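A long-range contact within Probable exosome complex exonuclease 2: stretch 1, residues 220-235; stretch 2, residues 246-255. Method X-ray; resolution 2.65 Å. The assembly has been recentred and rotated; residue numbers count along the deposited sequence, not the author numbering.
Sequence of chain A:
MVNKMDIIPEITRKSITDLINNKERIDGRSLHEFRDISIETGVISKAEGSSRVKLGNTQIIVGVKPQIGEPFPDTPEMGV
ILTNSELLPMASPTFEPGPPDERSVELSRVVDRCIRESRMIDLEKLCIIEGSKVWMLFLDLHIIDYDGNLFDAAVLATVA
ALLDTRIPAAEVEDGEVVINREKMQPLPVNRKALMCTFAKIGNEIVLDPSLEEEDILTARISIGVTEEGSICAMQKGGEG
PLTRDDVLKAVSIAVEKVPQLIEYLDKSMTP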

# COMPACT_ATOMS: atom_id res chain seq x y z
N ARG A 220 6.87 30.93 -8.22
CA ARG A 220 5.66 31.43 -7.59
C ARG A 220 5.92 31.60 -6.12
O ARG A 220 6.81 30.97 -5.57
CB ARG A 220 4.51 30.45 -7.79
CG ARG A 220 4.77 29.08 -7.15
CD ARG A 220 3.51 28.29 -6.90
NE ARG A 220 3.81 26.92 -7.15
CZ ARG A 220 4.02 25.88 -6.35
NH1 ARG A 220 4.32 24.77 -6.98
NH2 ARG A 220 3.93 25.86 -5.02
N ILE A 221 5.13 32.45 -5.46
CA ILE A 221 5.18 32.58 -4.00
C ILE A 221 3.79 32.78 -3.40
O ILE A 221 3.02 33.64 -3.84
CB ILE A 221 6.19 33.68 -3.54
CG1 ILE A 221 6.22 33.78 -2.02
CG2 ILE A 221 5.87 35.03 -4.19
CD1 ILE A 221 7.44 34.48 -1.45
N SER A 222 3.45 31.96 -2.42
CA SER A 222 2.18 32.06 -1.72
C SER A 222 2.41 32.65 -0.35
O SER A 222 3.30 32.19 0.38
CB SER A 222 1.52 30.69 -1.59
OG SER A 222 1.34 30.10 -2.86
N ILE A 223 1.61 33.65 0.01
CA ILE A 223 1.72 34.28 1.31
C ILE A 223 0.40 34.27 2.07
O ILE A 223 -0.62 34.76 1.58
CB ILE A 223 2.30 35.71 1.19
CG1 ILE A 223 3.65 35.67 0.47
CG2 ILE A 223 2.45 36.35 2.57
CD1 ILE A 223 4.10 37.00 -0.04
N GLY A 224 0.42 33.69 3.26
CA GLY A 224 -0.73 33.71 4.15
C GLY A 224 -0.61 34.84 5.16
O GLY A 224 0.34 34.87 5.95
N VAL A 225 -1.57 35.76 5.13
CA VAL A 225 -1.61 36.91 6.05
C VAL A 225 -2.83 36.81 6.98
O VAL A 225 -3.87 36.31 6.59
CB VAL A 225 -1.65 38.25 5.29
CG1 VAL A 225 -1.45 39.41 6.24
CG2 VAL A 225 -0.58 38.27 4.20
N THR A 226 -2.67 37.29 8.22
CA THR A 226 -3.75 37.22 9.20
C THR A 226 -4.55 38.53 9.22
O THR A 226 -4.20 39.50 8.53
CB THR A 226 -3.22 36.88 10.62
OG1 THR A 226 -2.42 37.96 11.11
CG2 THR A 226 -2.41 35.60 10.60
N GLU A 227 -5.61 38.55 10.02
CA GLU A 227 -6.45 39.74 10.19
C GLU A 227 -5.65 40.98 10.57
O GLU A 227 -5.91 42.07 10.06
CB GLU A 227 -7.50 39.49 11.26
CG GLU A 227 -8.68 38.66 10.82
CD GLU A 227 -9.78 38.62 11.86
OE1 GLU A 227 -9.49 38.92 13.05
OE2 GLU A 227 -10.94 38.30 11.49
N GLU A 228 -4.69 40.81 11.47
CA GLU A 228 -3.90 41.93 11.99
C GLU A 228 -2.62 42.19 11.19
O GLU A 228 -1.68 42.82 11.69
CB GLU A 228 -3.60 41.77 13.49
CG GLU A 228 -3.15 40.38 13.93
CD GLU A 228 -4.32 39.44 14.19
OE1 GLU A 228 -5.19 39.80 15.02
OE2 GLU A 228 -4.35 38.34 13.57
N GLY A 229 -2.59 41.70 9.95
CA GLY A 229 -1.53 42.00 8.99
C GLY A 229 -0.19 41.33 9.23
O GLY A 229 0.83 41.84 8.80
N SER A 230 -0.20 40.19 9.91
CA SER A 230 1.03 39.43 10.14
C SER A 230 1.08 38.18 9.26
O SER A 230 0.03 37.62 8.91
CB SER A 230 1.18 39.07 11.63
OG SER A 230 0.20 38.14 12.03
N ILE A 231 2.30 37.76 8.90
CA ILE A 231 2.52 36.62 7.99
C ILE A 231 2.54 35.30 8.75
O ILE A 231 3.36 35.11 9.65
CB ILE A 231 3.85 36.77 7.19
CG1 ILE A 231 3.83 38.05 6.33
CG2 ILE A 231 4.11 35.56 6.32
CD1 ILE A 231 5.20 38.55 5.94
N CYS A 232 1.64 34.39 8.39
CA CYS A 232 1.56 33.10 9.06
C CYS A 232 1.96 31.90 8.19
O CYS A 232 2.16 30.80 8.71
CB CYS A 232 0.18 32.88 9.67
SG CYS A 232 -1.12 32.74 8.47
N ALA A 233 2.08 32.10 6.88
CA ALA A 233 2.55 31.05 5.99
C ALA A 233 3.17 31.61 4.71
O ALA A 233 2.66 32.59 4.14
CB ALA A 233 1.43 30.09 5.63
N MET A 234 4.25 30.98 4.27
CA MET A 234 4.89 31.36 3.02
C MET A 234 5.43 30.13 2.29
O MET A 234 5.92 29.19 2.93
CB MET A 234 6.01 32.36 3.27
CG MET A 234 6.54 33.03 2.02
SD MET A 234 7.77 34.28 2.41
CE MET A 234 6.72 35.57 3.08
N GLN A 235 5.33 30.15 0.96
CA GLN A 235 5.79 29.02 0.17
C GLN A 235 6.25 29.43 -1.23
O GLN A 235 5.44 29.70 -2.12
CB GLN A 235 4.69 27.95 0.07
CG GLN A 235 5.09 26.68 -0.67
CD GLN A 235 5.80 25.67 0.22
OE1 GLN A 235 6.12 25.94 1.38
NE2 GLN A 235 6.04 24.48 -0.32
N ASP A 246 11.45 40.82 -5.21
CA ASP A 246 10.26 40.05 -5.58
C ASP A 246 9.51 39.57 -4.34
O ASP A 246 8.30 39.69 -4.26
CB ASP A 246 10.62 38.85 -6.45
CG ASP A 246 11.11 39.24 -7.82
OD1 ASP A 246 10.86 40.37 -8.26
OD2 ASP A 246 11.76 38.40 -8.47
N VAL A 247 10.25 39.05 -3.36
CA VAL A 247 9.65 38.51 -2.16
C VAL A 247 9.00 39.60 -1.33
O VAL A 247 7.83 39.47 -0.93
CB VAL A 247 10.67 37.74 -1.34
CG1 VAL A 247 10.12 37.38 0.04
CG2 VAL A 247 11.10 36.48 -2.10
N LEU A 248 9.74 40.67 -1.08
CA LEU A 248 9.25 41.78 -0.26
C LEU A 248 8.10 42.53 -0.91
O LEU A 248 7.20 43.03 -0.22
CB LEU A 248 10.39 42.73 0.10
CG LEU A 248 11.53 42.15 0.95
CD1 LEU A 248 12.54 43.25 1.23
CD2 LEU A 248 11.04 41.54 2.27
N LYS A 249 8.13 42.61 -2.24
CA LYS A 249 7.04 43.21 -3.01
C LYS A 249 5.77 42.38 -2.85
O LYS A 249 4.70 42.92 -2.58
CB LYS A 249 7.43 43.36 -4.48
CG LYS A 249 6.41 44.09 -5.34
CD LYS A 249 7.00 44.55 -6.67
CE LYS A 249 5.91 45.15 -7.57
NZ LYS A 249 6.47 45.93 -8.71
N ALA A 250 5.91 41.06 -2.99
CA ALA A 250 4.79 40.14 -2.79
C ALA A 250 4.18 40.24 -1.39
O ALA A 250 2.96 40.27 -1.27
CB ALA A 250 5.22 38.70 -3.10
N VAL A 251 5.01 40.30 -0.35
CA VAL A 251 4.51 40.57 0.99
C VAL A 251 3.67 41.85 0.97
O VAL A 251 2.50 41.84 1.35
CB VAL A 251 5.66 40.69 2.02
CG1 VAL A 251 5.16 41.29 3.34
CG2 VAL A 251 6.30 39.32 2.25
N SER A 252 4.27 42.93 0.49
CA SER A 252 3.61 44.23 0.44
C SER A 252 2.20 44.13 -0.14
O SER A 252 1.23 44.48 0.53
CB SER A 252 4.47 45.25 -0.34
OG SER A 252 3.87 46.53 -0.32
N ILE A 253 2.08 43.63 -1.38
CA ILE A 253 0.76 43.44 -1.99
C ILE A 253 -0.13 42.54 -1.13
O ILE A 253 -1.24 42.93 -0.79
CB ILE A 253 0.82 42.91 -3.47
CG1 ILE A 253 1.34 43.99 -4.43
CG2 ILE A 253 -0.54 42.50 -3.95
CD1 ILE A 253 2.68 43.68 -5.02
N ALA A 254 0.37 41.36 -0.77
CA ALA A 254 -0.42 40.41 0.02
C ALA A 254 -1.04 41.06 1.25
O ALA A 254 -2.24 40.87 1.53
CB ALA A 254 0.42 39.18 0.40
N VAL A 255 -0.25 41.85 1.97
CA VAL A 255 -0.72 42.53 3.18
C VAL A 255 -1.82 43.60 2.92
O VAL A 255 -2.61 43.90 3.81
CB VAL A 255 0.49 43.09 4.00
CG1 VAL A 255 0.05 43.96 5.17
CG2 VAL A 255 1.34 41.93 4.51

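Helical residues 246-255, part of a longer helix, lie across one face of a β-hairpin whose strand segments, 220-226 and 231-235, are joined by a type I turn from Thr-226 to Gly-229. The helix and strand 220-226 run in broadly the same direction, their axes 42° apart and 8.8 Å at closest approach. No hydrogen bond crosses between the stretches; backbone bonds run within each, as in Gly-224 N to Ala-233 O (2.6 Å) in the hairpin and Ala-254 N to Ala-250 O (2.9 Å) in the helix. The contact is made mainly by apolar side chains and buries 435 Å², both sides summed. Strand alternation sends Ile-221, Ile-223 and Val-225 toward the helix, while Ser-222 points away.

Along the helix, Asp-246 makes no contact, and packing begins at Val-247, whose CG1 lies 4.2 Å from Ile-221 CD1. The CA-to-CB bonds of Leu-248 and Lys-249 point away, and neither side chain makes contact. Ala-250 points toward the sheet, and its CB touches two isoleucines, 3.9 Å from Ile-221 CG2 and 3.7 Å from Ile-223 CD1. Ile-223 CD1 also reaches the helix backbone, 3.5 Å from Ala-250 C and 3.4 Å from Val-251 N. Val-251 CB points sideways, yet its side chain meets both strands: CG2 lies 3.9 Å from each of Ile-223 CD1, Met-234 CE and Ile-231 CD1, and CG1 approaches Ile-231 CD1 as well, at 3.8 Å. Ser-252 points away and Ile-253 makes no contact. One turn after Ala-250, Ala-254 again faces the sheet, its CB 4.0 Å from both Ile-223 CB and Val-225 CG2; the Ile-223 and Ala-254 CA atoms are 6.6 Å apart. Val-255 closes the contact near the turn: CG2 lies 4.1 Å from Val-225 CG1, and CG1 lies 4.3 Å from Gly-229 O. Gly-229 has a positive phi (74°), a conformation that favours glycine, and the CA atoms of Gly-229 and Val-255 come within 5.9 Å.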